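Local atomic coordinates of intracellular exo-alpha-(1->5)-L-arabinofuranosidase (Bifidobacterium longum, PDB entry 2Y2W), a protein that hydrolyses terminal non-reducing alpha-L-arabinofuranosyl units from arabinans and arabinoxylan, and so takes part in breaking down plant cell-wall polysaccharides. Residues Ala515-Glu520 with Ala534-Leu540; Tyr432-Glu436 with Trp559-Glu563; Ile163-Met169 with Ile207-Gly213. The contacts are given in a common frame with arbitrary orientation. Residues are numbered along the deposited sequence.

Interaction 1: residues Ala515-Glu520 with Ala534-Leu540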
ATOM      1  N   ALA D 515     -21.137  -2.653  52.468  1.00 55.53           N
ATOM      2  CA  ALA D 515     -22.213  -2.631  51.483  1.00 55.38           C
ATOM      3  C   ALA D 515     -22.460  -1.205  51.009  1.00 55.25           C
ATOM      4  O   ALA D 515     -22.414  -0.263  51.804  1.00 55.22           O
ATOM      5  CB  ALA D 515     -23.482  -3.230  52.066  1.00 55.45           C
ATOM      6  N   GLN D 516     -22.713  -1.050  49.712  1.00 55.07           N
ATOM      7  CA  GLN D 516     -22.902   0.273  49.122  1.00 54.91           C
ATOM      8  C   GLN D 516     -24.136   0.359  48.230  1.00 54.83           C
ATOM      9  O   GLN D 516     -24.597  -0.644  47.679  1.00 54.73           O
ATOM     10  CB  GLN D 516     -21.658   0.698  48.334  1.00 54.93           C
ATOM     11  CG  GLN D 516     -20.462   1.096  49.193  1.00 54.96           C
ATOM     12  CD  GLN D 516     -19.328   1.702  48.381  1.00 54.93           C
ATOM     13  OE1 GLN D 516     -19.030   1.257  47.272  1.00 55.00           O
ATOM     14  NE2 GLN D 516     -18.688   2.724  48.936  1.00 54.86           N
ATOM     15  N   LEU D 517     -24.654   1.576  48.098  1.00 54.76           N
ATOM     16  CA  LEU D 517     -25.802   1.869  47.252  1.00 54.73           C
ATOM     17  C   LEU D 517     -25.528   3.117  46.416  1.00 54.63           C
ATOM     18  O   LEU D 517     -25.239   4.186  46.960  1.00 54.64           O
ATOM     19  CB  LEU D 517     -27.061   2.060  48.112  1.00 54.77           C
ATOM     20  CG  LEU D 517     -28.286   2.795  47.547  1.00 54.85           C
ATOM     21  CD1 LEU D 517     -29.130   1.892  46.656  1.00 54.75           C
ATOM     22  CD2 LEU D 517     -29.133   3.370  48.679  1.00 55.03           C
ATOM     23  N   LEU D 518     -25.599   2.968  45.097  1.00 54.50           N
ATOM     24  CA  LEU D 518     -25.572   4.116  44.201  1.00 54.48           C
ATOM     25  C   LEU D 518     -26.961   4.390  43.645  1.00 54.46           C
ATOM     26  O   LEU D 518     -27.409   3.729  42.705  1.00 54.45           O
ATOM     27  CB  LEU D 518     -24.562   3.930  43.065  1.00 54.46           C
ATOM     28  CG  LEU D 518     -23.279   4.765  43.130  1.00 54.50           C
ATOM     29  CD1 LEU D 518     -22.388   4.428  41.954  1.00 54.47           C
ATOM     30  CD2 LEU D 518     -23.576   6.264  43.152  1.00 54.44           C
ATOM     31  N   HIS D 519     -27.639   5.361  44.250  1.00 54.44           N
ATOM     32  CA  HIS D 519     -28.965   5.774  43.812  1.00 54.46           C
ATOM     33  C   HIS D 519     -29.257   7.214  44.197  1.00 54.45           C
ATOM     34  O   HIS D 519     -28.923   7.654  45.298  1.00 54.51           O
ATOM     35  CB  HIS D 519     -30.048   4.860  44.393  1.00 54.47           C
ATOM     36  CG  HIS D 519     -31.432   5.412  44.258  1.00 54.54           C
ATOM     37  ND1 HIS D 519     -32.127   5.391  43.068  1.00 54.51           N
ATOM     38  CD2 HIS D 519     -32.239   6.022  45.156  1.00 54.61           C
ATOM     39  CE1 HIS D 519     -33.309   5.956  43.244  1.00 54.73           C
ATOM     40  NE2 HIS D 519     -33.403   6.346  44.502  1.00 54.75           N
ATOM     41  N   GLU D 520     -29.886   7.937  43.277  1.00 54.44           N
ATOM     42  CA  GLU D 520     -30.429   9.258  43.562  1.00 54.54           C
ATOM     43  C   GLU D 520     -31.870   9.321  43.068  1.00 54.54           C
ATOM     44  O   GLU D 520     -32.197   8.761  42.016  1.00 54.53           O
ATOM     45  CB  GLU D 520     -29.587  10.357  42.905  1.00 54.56           C
ATOM     46  CG  GLU D 520     -28.123  10.413  43.356  1.00 54.70           C
ATOM     47  CD  GLU D 520     -27.952  10.719  44.838  1.00 54.81           C
ATOM     48  OE1 GLU D 520     -28.586  11.674  45.338  1.00 54.90           O
ATOM     49  OE2 GLU D 520     -27.169  10.008  45.502  1.00 54.96           O
ATOM     50  N   ALA D 534     -21.620  15.195  45.295  1.00 54.24           N
ATOM     51  CA  ALA D 534     -23.076  15.196  45.465  1.00 54.17           C
ATOM     52  C   ALA D 534     -23.695  13.811  45.267  1.00 54.13           C
ATOM     53  O   ALA D 534     -24.673  13.465  45.930  1.00 54.07           O
ATOM     54  CB  ALA D 534     -23.721  16.208  44.528  1.00 54.20           C
ATOM     55  N   VAL D 535     -23.126  13.034  44.349  1.00 54.19           N
ATOM     56  CA  VAL D 535     -23.560  11.656  44.116  1.00 54.23           C
ATOM     57  C   VAL D 535     -22.442  10.687  44.507  1.00 54.34           C
ATOM     58  O   VAL D 535     -21.566  10.359  43.701  1.00 54.36           O
ATOM     59  CB  VAL D 535     -24.005  11.414  42.648  1.00 54.18           C
ATOM     60  CG1 VAL D 535     -24.543   9.995  42.471  1.00 54.08           C
ATOM     61  CG2 VAL D 535     -25.053  12.433  42.222  1.00 54.16           C
ATOM     62  N   THR D 536     -22.476  10.250  45.761  1.00 54.45           N
ATOM     63  CA  THR D 536     -21.508   9.290  46.283  1.00 54.55           C
ATOM     64  C   THR D 536     -22.246   8.051  46.788  1.00 54.64           C
ATOM     65  O   THR D 536     -23.421   8.144  47.153  1.00 54.66           O
ATOM     66  CB  THR D 536     -20.651   9.901  47.418  1.00 54.53           C
ATOM     67  OG1 THR D 536     -21.505  10.499  48.403  1.00 54.70           O
ATOM     68  CG2 THR D 536     -19.697  10.956  46.869  1.00 54.49           C
ATOM     69  N   PRO D 537     -21.573   6.881  46.794  1.00 54.78           N
ATOM     70  CA  PRO D 537     -22.197   5.662  47.313  1.00 54.85           C
ATOM     71  C   PRO D 537     -22.573   5.798  48.781  1.00 54.92           C
ATOM     72  O   PRO D 537     -21.761   6.249  49.593  1.00 54.85           O
ATOM     73  CB  PRO D 537     -21.104   4.604  47.143  1.00 54.85           C
ATOM     74  CG  PRO D 537     -20.251   5.117  46.055  1.00 54.82           C
ATOM     75  CD  PRO D 537     -20.245   6.604  46.218  1.00 54.79           C
ATOM     76  N   GLN D 538     -23.807   5.417  49.100  1.00 55.10           N
ATOM     77  CA  GLN D 538     -24.328   5.489  50.461  1.00 55.26           C
ATOM     78  C   GLN D 538     -24.457   4.083  51.047  1.00 55.36           C
ATOM     79  O   GLN D 538     -24.670   3.125  50.301  1.00 55.34           O
ATOM     80  CB  GLN D 538     -25.686   6.203  50.480  1.00 55.26           C
ATOM     81  CG  GLN D 538     -25.688   7.601  49.851  1.00 55.31           C
ATOM     82  CD  GLN D 538     -24.682   8.551  50.487  1.00 55.33           C
ATOM     83  OE1 GLN D 538     -24.662   8.733  51.704  1.00 55.61           O
ATOM     84  NE2 GLN D 538     -23.846   9.164  49.658  1.00 55.08           N
ATOM     85  N   PRO D 539     -24.310   3.951  52.380  1.00 55.51           N
ATOM     86  CA  PRO D 539     -24.464   2.650  53.031  1.00 55.64           C
ATOM     87  C   PRO D 539     -25.813   1.999  52.731  1.00 55.81           C
ATOM     88  O   PRO D 539     -26.857   2.648  52.831  1.00 55.88           O
ATOM     89  CB  PRO D 539     -24.355   2.992  54.519  1.00 55.61           C
ATOM     90  CG  PRO D 539     -23.500   4.199  54.556  1.00 55.52           C
ATOM     91  CD  PRO D 539     -23.876   4.988  53.335  1.00 55.55           C
ATOM     92  N   LEU D 540     -25.774   0.727  52.346  1.00 55.94           N
ATOM     93  CA  LEU D 540     -26.979  -0.048  52.074  1.00 56.09           C
ATOM     94  C   LEU D 540     -27.581  -0.567  53.379  1.00 56.28           C
ATOM     95  O   LEU D 540     -26.851  -0.872  54.328  1.00 56.33           O
ATOM     96  CB  LEU D 540     -26.651  -1.211  51.127  1.00 56.02           C
ATOM     97  CG  LEU D 540     -27.690  -2.301  50.833  1.00 55.93           C
ATOM     98  CD1 LEU D 540     -28.889  -1.756  50.065  1.00 55.80           C
ATOM     99  CD2 LEU D 540     -27.049  -3.452  50.080  1.00 55.68           C
TER
HETATM  100  O   HOH W   1     -25.578  11.321  47.380  1.00 30.85           O
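A single reciprocal pair of backbone hydrogen bonds joins strand 512-518, at L517, to the short, weakly bonded strand 538-539. L517 N donates to Q538 O (2.7 Å, bent at 131°), and Q538 N returns a straighter bond to L517 O (2.9 Å, 169°), which makes L517 and Q538 an antiparallel hydrogen-bonded pair. Both direct bonds use Q538; the flanking P537 and P539 have no N-H to offer on the side away from strand 512-518. A CA-H...O contact from P537 CA to L517 O (3.4 Å) adds to the load on that carbonyl. The Q538 side chain folds back along its own segment, NE2 donating to T536 O at 2.7 Å. Farther out, a water donates to E520 OE2 (2.8 Å) and to A534 O (2.7 Å), while E520 OE1 forms a salt bridge with R525 and V535 N donates to OD1 of N527. A515 CB meets L540 CB (3.9 Å) at one end; on the E520 side, L518 CD2 touches V535 CG1 (3.9 Å) and L518 CG approaches P537 CG (4.2 Å). The arrangement is a short antiparallel pairing at the surface of the C-terminal beta domain: 512-518 has strand 558-564 as its other neighbour, through Q516-S561 and L518-W559 backbone bonds, and Y432 of helix 431-440 packs on T536 and P537.

Interaction 2: residues Tyr432-Glu436 with Trp559-Glu563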
ATOM      1  N   TYR D 432     -17.239   5.122  40.810  1.00 32.84           N
ATOM      2  CA  TYR D 432     -17.507   4.272  41.971  1.00 32.76           C
ATOM      3  C   TYR D 432     -17.876   2.808  41.670  1.00 32.86           C
ATOM      4  O   TYR D 432     -17.447   1.918  42.402  1.00 32.94           O
ATOM      5  CB  TYR D 432     -18.546   4.934  42.888  1.00 32.59           C
ATOM      6  CG  TYR D 432     -18.148   6.321  43.357  1.00 32.26           C
ATOM      7  CD1 TYR D 432     -17.255   6.493  44.416  1.00 31.83           C
ATOM      8  CD2 TYR D 432     -18.661   7.464  42.738  1.00 31.86           C
ATOM      9  CE1 TYR D 432     -16.885   7.767  44.851  1.00 31.45           C
ATOM     10  CE2 TYR D 432     -18.294   8.743  43.164  1.00 31.28           C
ATOM     11  CZ  TYR D 432     -17.406   8.886  44.221  1.00 31.27           C
ATOM     12  OH  TYR D 432     -17.042  10.145  44.654  1.00 30.81           O
ATOM     13  N   PRO D 433     -18.670   2.549  40.606  1.00 33.00           N
ATOM     14  CA  PRO D 433     -18.931   1.146  40.269  1.00 33.17           C
ATOM     15  C   PRO D 433     -17.704   0.422  39.720  1.00 33.39           C
ATOM     16  O   PRO D 433     -17.575  -0.792  39.904  1.00 33.46           O
ATOM     17  CB  PRO D 433     -20.019   1.230  39.190  1.00 33.09           C
ATOM     18  CG  PRO D 433     -20.608   2.574  39.336  1.00 33.04           C
ATOM     19  CD  PRO D 433     -19.489   3.454  39.781  1.00 32.99           C
ATOM     20  N   PHE D 434     -16.821   1.165  39.052  1.00 33.57           N
ATOM     21  CA  PHE D 434     -15.596   0.595  38.491  1.00 33.71           C
ATOM     22  C   PHE D 434     -14.597   0.244  39.592  1.00 33.96           C
ATOM     23  O   PHE D 434     -14.081  -0.875  39.629  1.00 33.97           O
ATOM     24  CB  PHE D 434     -14.963   1.548  37.469  1.00 33.57           C
ATOM     25  CG  PHE D 434     -13.886   0.910  36.635  1.00 33.24           C
ATOM     26  CD1 PHE D 434     -12.562   0.897  37.067  1.00 32.96           C
ATOM     27  CD2 PHE D 434     -14.196   0.315  35.415  1.00 33.02           C
ATOM     28  CE1 PHE D 434     -11.563   0.307  36.299  1.00 32.88           C
ATOM     29  CE2 PHE D 434     -13.204  -0.281  34.638  1.00 32.81           C
ATOM     30  CZ  PHE D 434     -11.885  -0.284  35.081  1.00 32.85           C
ATOM     31  N   ALA D 435     -14.338   1.202  40.482  1.00 34.31           N
ATOM     32  CA  ALA D 435     -13.414   1.011  41.604  1.00 34.68           C
ATOM     33  C   ALA D 435     -13.742  -0.236  42.432  1.00 35.03           C
ATOM     34  O   ALA D 435     -12.866  -1.065  42.682  1.00 35.14           O
ATOM     35  CB  ALA D 435     -13.391   2.251  42.485  1.00 34.61           C
ATOM     36  N   GLU D 436     -15.004  -0.369  42.836  1.00 35.42           N
ATOM     37  CA  GLU D 436     -15.456  -1.520  43.617  1.00 35.92           C
ATOM     38  C   GLU D 436     -15.214  -2.854  42.919  1.00 36.18           C
ATOM     39  O   GLU D 436     -14.740  -3.806  43.543  1.00 36.17           O
ATOM     40  CB  GLU D 436     -16.935  -1.382  43.989  1.00 35.97           C
ATOM     41  CG  GLU D 436     -17.166  -0.850  45.397  1.00 36.53           C
ATOM     42  CD  GLU D 436     -16.769  -1.843  46.481  1.00 36.98           C
ATOM     43  OE1 GLU D 436     -16.951  -3.065  46.279  1.00 36.99           O
ATOM     44  OE2 GLU D 436     -16.279  -1.397  47.540  1.00 37.47           O
ATOM     45  N   TRP D 559     -27.402   0.750  41.584  1.00 50.92           N
ATOM     46  CA  TRP D 559     -26.337  -0.248  41.553  1.00 50.69           C
ATOM     47  C   TRP D 559     -25.935  -0.587  42.982  1.00 50.68           C
ATOM     48  O   TRP D 559     -25.800   0.302  43.828  1.00 50.61           O
ATOM     49  CB  TRP D 559     -25.136   0.280  40.759  1.00 50.64           C
ATOM     50  CG  TRP D 559     -23.863  -0.503  40.945  1.00 50.16           C
ATOM     51  CD1 TRP D 559     -23.498  -1.643  40.290  1.00 49.86           C
ATOM     52  CD2 TRP D 559     -22.784  -0.190  41.835  1.00 49.68           C
ATOM     53  NE1 TRP D 559     -22.263  -2.063  40.721  1.00 49.67           N
ATOM     54  CE2 TRP D 559     -21.802  -1.190  41.670  1.00 49.59           C
ATOM     55  CE3 TRP D 559     -22.555   0.837  42.761  1.00 49.52           C
ATOM     56  CZ2 TRP D 559     -20.607  -1.195  42.396  1.00 49.33           C
ATOM     57  CZ3 TRP D 559     -21.363   0.832  43.481  1.00 49.31           C
ATOM     58  CH2 TRP D 559     -20.407  -0.179  43.293  1.00 49.10           C
ATOM     59  N   ILE D 560     -25.746  -1.876  43.247  1.00 50.68           N
ATOM     60  CA  ILE D 560     -25.408  -2.337  44.589  1.00 50.78           C
ATOM     61  C   ILE D 560     -24.087  -3.107  44.607  1.00 50.80           C
ATOM     62  O   ILE D 560     -23.767  -3.840  43.666  1.00 50.72           O
ATOM     63  CB  ILE D 560     -26.571  -3.175  45.216  1.00 50.77           C
ATOM     64  CG1 ILE D 560     -26.912  -2.673  46.617  1.00 50.85           C
ATOM     65  CG2 ILE D 560     -26.274  -4.673  45.230  1.00 50.72           C
ATOM     66  CD1 ILE D 560     -27.719  -1.396  46.626  1.00 51.16           C
ATOM     67  N   SER D 561     -23.318  -2.908  45.676  1.00 50.85           N
ATOM     68  CA  SER D 561     -22.113  -3.693  45.924  1.00 50.92           C
ATOM     69  C   SER D 561     -22.088  -4.161  47.371  1.00 50.94           C
ATOM     70  O   SER D 561     -22.218  -3.355  48.296  1.00 50.87           O
ATOM     71  CB  SER D 561     -20.848  -2.895  45.599  1.00 50.92           C
ATOM     72  OG  SER D 561     -20.660  -1.821  46.503  1.00 51.10           O
ATOM     73  N   VAL D 562     -21.929  -5.469  47.555  1.00 51.04           N
ATOM     74  CA  VAL D 562     -21.874  -6.069  48.886  1.00 51.13           C
ATOM     75  C   VAL D 562     -20.746  -7.097  48.985  1.00 51.15           C
ATOM     76  O   VAL D 562     -20.732  -8.100  48.267  1.00 51.11           O
ATOM     77  CB  VAL D 562     -23.260  -6.649  49.330  1.00 51.15           C
ATOM     78  CG1 VAL D 562     -24.003  -7.280  48.160  1.00 51.12           C
ATOM     79  CG2 VAL D 562     -23.118  -7.631  50.495  1.00 51.06           C
ATOM     80  N   GLU D 563     -19.795  -6.810  49.871  1.00 51.28           N
ATOM     81  CA  GLU D 563     -18.652  -7.682  50.132  1.00 51.46           C
ATOM     82  C   GLU D 563     -18.994  -8.646  51.264  1.00 51.67           C
ATOM     83  O   GLU D 563     -19.625  -8.252  52.244  1.00 51.76           O
ATOM     84  CB  GLU D 563     -17.423  -6.846  50.510  1.00 51.41           C
ATOM     85  CG  GLU D 563     -16.993  -5.835  49.444  1.00 51.26           C
ATOM     86  CD  GLU D 563     -15.937  -4.851  49.928  1.00 50.98           C
ATOM     87  OE1 GLU D 563     -15.010  -5.264  50.657  1.00 50.83           O
ATOM     88  OE2 GLU D 563     -16.033  -3.658  49.568  1.00 50.90           O
TER
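Helix segment 432-436 runs beside strand segment 559-563 in nearly the same direction, their axes 24° apart and 9.8 Å from each other at closest approach. The nearest CA pairs are E436-S561 (7.4 Å) and P433-W559 (7.6 Å); the W559 side chain spans the gap to the helix backbone and side chains, and no hydrogen bond crosses it. W559 contributes most of the strand's side of the contact: its indole lies under P433, whose CA sits 3.8 Å from the centroid of the W559 six-membered ring and 20° off the normal, a CH-pi contact over the ring face. P433 CB adds an apolar contact with W559 CE2 at 3.9 Å, and E436 CB meets the ring edge at CH2 of W559 (3.7 Å). E436, about a turn after P433, also rests its CG against S561 OG (3.8 Å). E436 OE2 and E563 OE2 are 3.0 Å apart, two like-charged acceptors that are not hydrogen-bonded, an unfavourable approach for ionised carboxylates. Helix 431-440 is thus laid against one face of the mixed C-terminal sheet. Strand 558-564 is inserted between 478-485 and 512-518; W559 also touches L482 and V484 of the former, while L518 and Q516 of the latter reach P433 and E436.

Interaction 3: residues Ile163-Met169 with Ile207-Gly213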
ATOM      1  N   ILE D 163       0.952  -1.581  29.541  1.00 24.41           N
ATOM      2  CA  ILE D 163       0.670  -0.796  28.332  1.00 23.87           C
ATOM      3  C   ILE D 163       0.093  -1.665  27.219  1.00 23.55           C
ATOM      4  O   ILE D 163       0.619  -2.739  26.922  1.00 23.66           O
ATOM      5  CB  ILE D 163       1.929  -0.063  27.795  1.00 23.84           C
ATOM      6  CG1 ILE D 163       2.483   0.899  28.847  1.00 23.53           C
ATOM      7  CG2 ILE D 163       1.610   0.689  26.497  1.00 23.77           C
ATOM      8  CD1 ILE D 163       3.839   1.474  28.507  1.00 23.40           C
ATOM      9  N   MET D 164      -0.991  -1.188  26.616  1.00 23.14           N
ATOM     10  CA  MET D 164      -1.565  -1.811  25.431  1.00 22.77           C
ATOM     11  C   MET D 164      -1.342  -0.877  24.237  1.00 22.44           C
ATOM     12  O   MET D 164      -2.080   0.091  24.039  1.00 22.32           O
ATOM     13  CB  MET D 164      -3.052  -2.092  25.647  1.00 22.73           C
ATOM     14  CG  MET D 164      -3.647  -3.091  24.669  1.00 22.82           C
ATOM     15  SD  MET D 164      -5.446  -3.003  24.601  1.00 23.41           S
ATOM     16  CE  MET D 164      -5.905  -3.622  26.220  1.00 23.03           C
ATOM     17  N   LEU D 165      -0.307  -1.167  23.454  1.00 22.12           N
ATOM     18  CA  LEU D 165       0.146  -0.241  22.420  1.00 21.83           C
ATOM     19  C   LEU D 165      -0.523  -0.478  21.075  1.00 21.59           C
ATOM     20  O   LEU D 165      -0.457  -1.573  20.522  1.00 21.73           O
ATOM     21  CB  LEU D 165       1.672  -0.283  22.279  1.00 21.92           C
ATOM     22  CG  LEU D 165       2.374   0.853  21.527  1.00 21.91           C
ATOM     23  CD1 LEU D 165       1.889   2.228  21.971  1.00 21.63           C
ATOM     24  CD2 LEU D 165       3.879   0.741  21.710  1.00 22.46           C
ATOM     25  N   ALA D 166      -1.171   0.564  20.564  1.00 21.27           N
ATOM     26  CA  ALA D 166      -1.808   0.523  19.257  1.00 20.98           C
ATOM     27  C   ALA D 166      -0.891   1.148  18.213  1.00 20.91           C
ATOM     28  O   ALA D 166      -0.276   2.190  18.461  1.00 20.87           O
ATOM     29  CB  ALA D 166      -3.135   1.245  19.297  1.00 20.82           C
ATOM     30  N   VAL D 167      -0.796   0.504  17.052  1.00 20.78           N
ATOM     31  CA  VAL D 167       0.024   1.021  15.952  1.00 20.75           C
ATOM     32  C   VAL D 167      -0.838   1.528  14.799  1.00 20.68           C
ATOM     33  O   VAL D 167      -1.954   1.045  14.588  1.00 20.69           O
ATOM     34  CB  VAL D 167       1.059  -0.020  15.429  1.00 20.78           C
ATOM     35  CG1 VAL D 167       2.190  -0.218  16.441  1.00 20.80           C
ATOM     36  CG2 VAL D 167       0.389  -1.350  15.083  1.00 20.67           C
ATOM     37  N   ASN D 168      -0.306   2.506  14.068  1.00 20.52           N
ATOM     38  CA  ASN D 168      -0.957   3.071  12.889  1.00 20.46           C
ATOM     39  C   ASN D 168      -1.141   2.017  11.798  1.00 20.54           C
ATOM     40  O   ASN D 168      -0.179   1.369  11.382  1.00 20.61           O
ATOM     41  CB  ASN D 168      -0.126   4.251  12.356  1.00 20.31           C
ATOM     42  CG  ASN D 168      -0.835   5.043  11.256  1.00 20.39           C
ATOM     43  OD1 ASN D 168      -1.643   4.509  10.498  1.00 20.78           O
ATOM     44  ND2 ASN D 168      -0.512   6.326  11.158  1.00 19.89           N
ATOM     45  N   MET D 169      -2.383   1.839  11.358  1.00 20.63           N
ATOM     46  CA  MET D 169      -2.677   1.025  10.181  1.00 20.85           C
ATOM     47  C   MET D 169      -3.458   1.837   9.148  1.00 20.82           C
ATOM     48  O   MET D 169      -3.905   1.305   8.131  1.00 21.00           O
ATOM     49  CB  MET D 169      -3.428  -0.255  10.559  1.00 20.95           C
ATOM     50  CG  MET D 169      -2.595  -1.272  11.340  1.00 21.48           C
ATOM     51  SD  MET D 169      -1.274  -2.078  10.405  1.00 22.71           S
ATOM     52  CE  MET D 169      -2.239  -2.994   9.202  1.00 22.90           C
ATOM     53  N   ILE D 207       6.393  -4.520  26.296  1.00 26.25           N
ATOM     54  CA  ILE D 207       4.994  -4.371  25.923  1.00 26.28           C
ATOM     55  C   ILE D 207       4.520  -5.651  25.227  1.00 26.38           C
ATOM     56  O   ILE D 207       4.980  -5.986  24.133  1.00 26.24           O
ATOM     57  CB  ILE D 207       4.767  -3.105  25.065  1.00 26.29           C
ATOM     58  CG1 ILE D 207       5.168  -1.863  25.871  1.00 26.49           C
ATOM     59  CG2 ILE D 207       3.310  -3.016  24.597  1.00 26.13           C
ATOM     60  CD1 ILE D 207       5.143  -0.557  25.100  1.00 26.95           C
ATOM     61  N   LYS D 208       3.623  -6.369  25.902  1.00 26.61           N
ATOM     62  CA  LYS D 208       3.083  -7.648  25.433  1.00 26.76           C
ATOM     63  C   LYS D 208       1.905  -7.488  24.478  1.00 26.67           C
ATOM     64  O   LYS D 208       1.887  -8.079  23.395  1.00 26.78           O
ATOM     65  CB  LYS D 208       2.623  -8.492  26.623  1.00 26.90           C
ATOM     66  CG  LYS D 208       3.586  -9.573  27.069  1.00 27.69           C
ATOM     67  CD  LYS D 208       2.990 -10.348  28.242  1.00 28.56           C
ATOM     68  CE  LYS D 208       3.755 -11.631  28.518  1.00 29.15           C
ATOM     69  NZ  LYS D 208       3.097 -12.437  29.587  1.00 30.01           N
ATOM     70  N   MET D 209       0.922  -6.695  24.897  1.00 26.60           N
ATOM     71  CA  MET D 209      -0.342  -6.571  24.181  1.00 26.56           C
ATOM     72  C   MET D 209      -0.329  -5.395  23.202  1.00 26.20           C
ATOM     73  O   MET D 209      -0.093  -4.247  23.593  1.00 26.00           O
ATOM     74  CB  MET D 209      -1.499  -6.450  25.178  1.00 26.80           C
ATOM     75  CG  MET D 209      -2.857  -6.823  24.622  1.00 27.51           C
ATOM     76  SD  MET D 209      -4.071  -6.968  25.944  1.00 29.68           S
ATOM     77  CE  MET D 209      -5.584  -7.147  25.003  1.00 28.61           C
ATOM     78  N   TRP D 210      -0.585  -5.704  21.932  1.00 25.81           N
ATOM     79  CA  TRP D 210      -0.550  -4.719  20.854  1.00 25.58           C
ATOM     80  C   TRP D 210      -1.847  -4.725  20.055  1.00 25.59           C
ATOM     81  O   TRP D 210      -2.379  -5.788  19.730  1.00 25.68           O
ATOM     82  CB  TRP D 210       0.615  -5.001  19.899  1.00 25.36           C
ATOM     83  CG  TRP D 210       1.979  -4.827  20.493  1.00 24.90           C
ATOM     84  CD1 TRP D 210       2.571  -5.617  21.435  1.00 24.42           C
ATOM     85  CD2 TRP D 210       2.938  -3.815  20.159  1.00 24.47           C
ATOM     86  NE1 TRP D 210       3.829  -5.149  21.722  1.00 24.29           N
ATOM     87  CE2 TRP D 210       4.080  -4.047  20.952  1.00 24.15           C
ATOM     88  CE3 TRP D 210       2.940  -2.732  19.270  1.00 24.46           C
ATOM     89  CZ2 TRP D 210       5.214  -3.240  20.882  1.00 24.07           C
ATOM     90  CZ3 TRP D 210       4.066  -1.930  19.202  1.00 24.28           C
ATOM     91  CH2 TRP D 210       5.189  -2.188  20.004  1.00 24.16           C
ATOM     92  N   CYS D 211      -2.341  -3.533  19.733  1.00 25.54           N
ATOM     93  CA  CYS D 211      -3.502  -3.388  18.861  1.00 25.64           C
ATOM     94  C   CYS D 211      -3.070  -3.031  17.442  1.00 25.74           C
ATOM     95  O   CYS D 211      -2.484  -1.971  17.203  1.00 25.65           O
ATOM     96  CB  CYS D 211      -4.466  -2.335  19.407  1.00 25.56           C
ATOM     97  SG  CYS D 211      -5.126  -2.740  21.025  1.00 25.53           S
ATOM     98  N   ILE D 212      -3.355  -3.933  16.508  1.00 25.85           N
ATOM     99  CA  ILE D 212      -2.994  -3.732  15.113  1.00 26.08           C
ATOM    100  C   ILE D 212      -4.052  -2.864  14.431  1.00 26.23           C
ATOM    101  O   ILE D 212      -5.035  -3.364  13.873  1.00 26.24           O
ATOM    102  CB  ILE D 212      -2.779  -5.080  14.380  1.00 26.17           C
ATOM    103  CG1 ILE D 212      -1.815  -5.963  15.179  1.00 26.17           C
ATOM    104  CG2 ILE D 212      -2.230  -4.850  12.976  1.00 26.14           C
ATOM    105  CD1 ILE D 212      -1.940  -7.438  14.901  1.00 26.52           C
ATOM    106  N   GLY D 213      -3.842  -1.554  14.503  1.00 26.40           N
ATOM    107  CA  GLY D 213      -4.769  -0.582  13.941  1.00 26.47           C
ATOM    108  C   GLY D 213      -5.900  -0.238  14.882  1.00 26.65           C
ATOM    109  O   GLY D 213      -6.013  -0.810  15.971  1.00 26.58           O
TER
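Flat indole against aliphatic knob sets the shape on one face of this parallel strand pair. The six-membered ring of W210 lies over L165, with L165 CB 4.2 Å from its centroid and 16° off the normal, a CH-pi contact, while V167 CG1 abuts the ring edge at CZ3 of W210 (3.8 Å). L165 CD2 fills the corner between W210 CH2 (3.6 Å) and I207 CD1 (3.8 Å), and W210 NE1 donates to I207 O at 2.8 Å, tying the indole to its own segment. On the other face, M164 SD touches C211 SG (3.6 Å), M164 CE meets M209 CE (3.7 Å), and A166 CB meets C211 CB (3.8 Å), where A166 CA and C211 CA are 4.3 Å apart. Bonds L165 N to M209 O (3.1 Å), C211 N to L165 O (2.8 Å) and V167 N to C211 O (3.0 Å) set the register; G213 N to V167 O (3.2 Å) is weak. M169 CG packs 3.4 Å from G213 N, where a CB on G213 would clash with M169; the positive phi of G213 also suits glycine. N214, which probably binds arabinofuranose, and E215, the probable acid/base, follow directly. These are neighbouring strands of the (beta/alpha)8 barrel, flanked by 107-110 and 249-252, with helices 174-185 and 227-244 packed outside on the face of L165, W210 and I212.

Interactions 1 and 2 share one sheet of the C-terminal beta domain and touch directly, their centres 9 Å apart: the first pairs two of its strands, and the second sets a helix against it, on strand 558-564, the neighbour of 512-518. Interaction 1 lies at the surface, with a water linking polar groups of its two segments; interaction 2 is partly buried, has no hydrogen bond between its segments and rests mainly on W559 packing. Interaction 3 stands apart in the catalytic barrel, across the chain's centre and about 30 Å (centre to centre) from interaction 2. Wholly buried, it combines a regular parallel hydrogen-bond pattern with apolar packing on both faces, beside the probable active site.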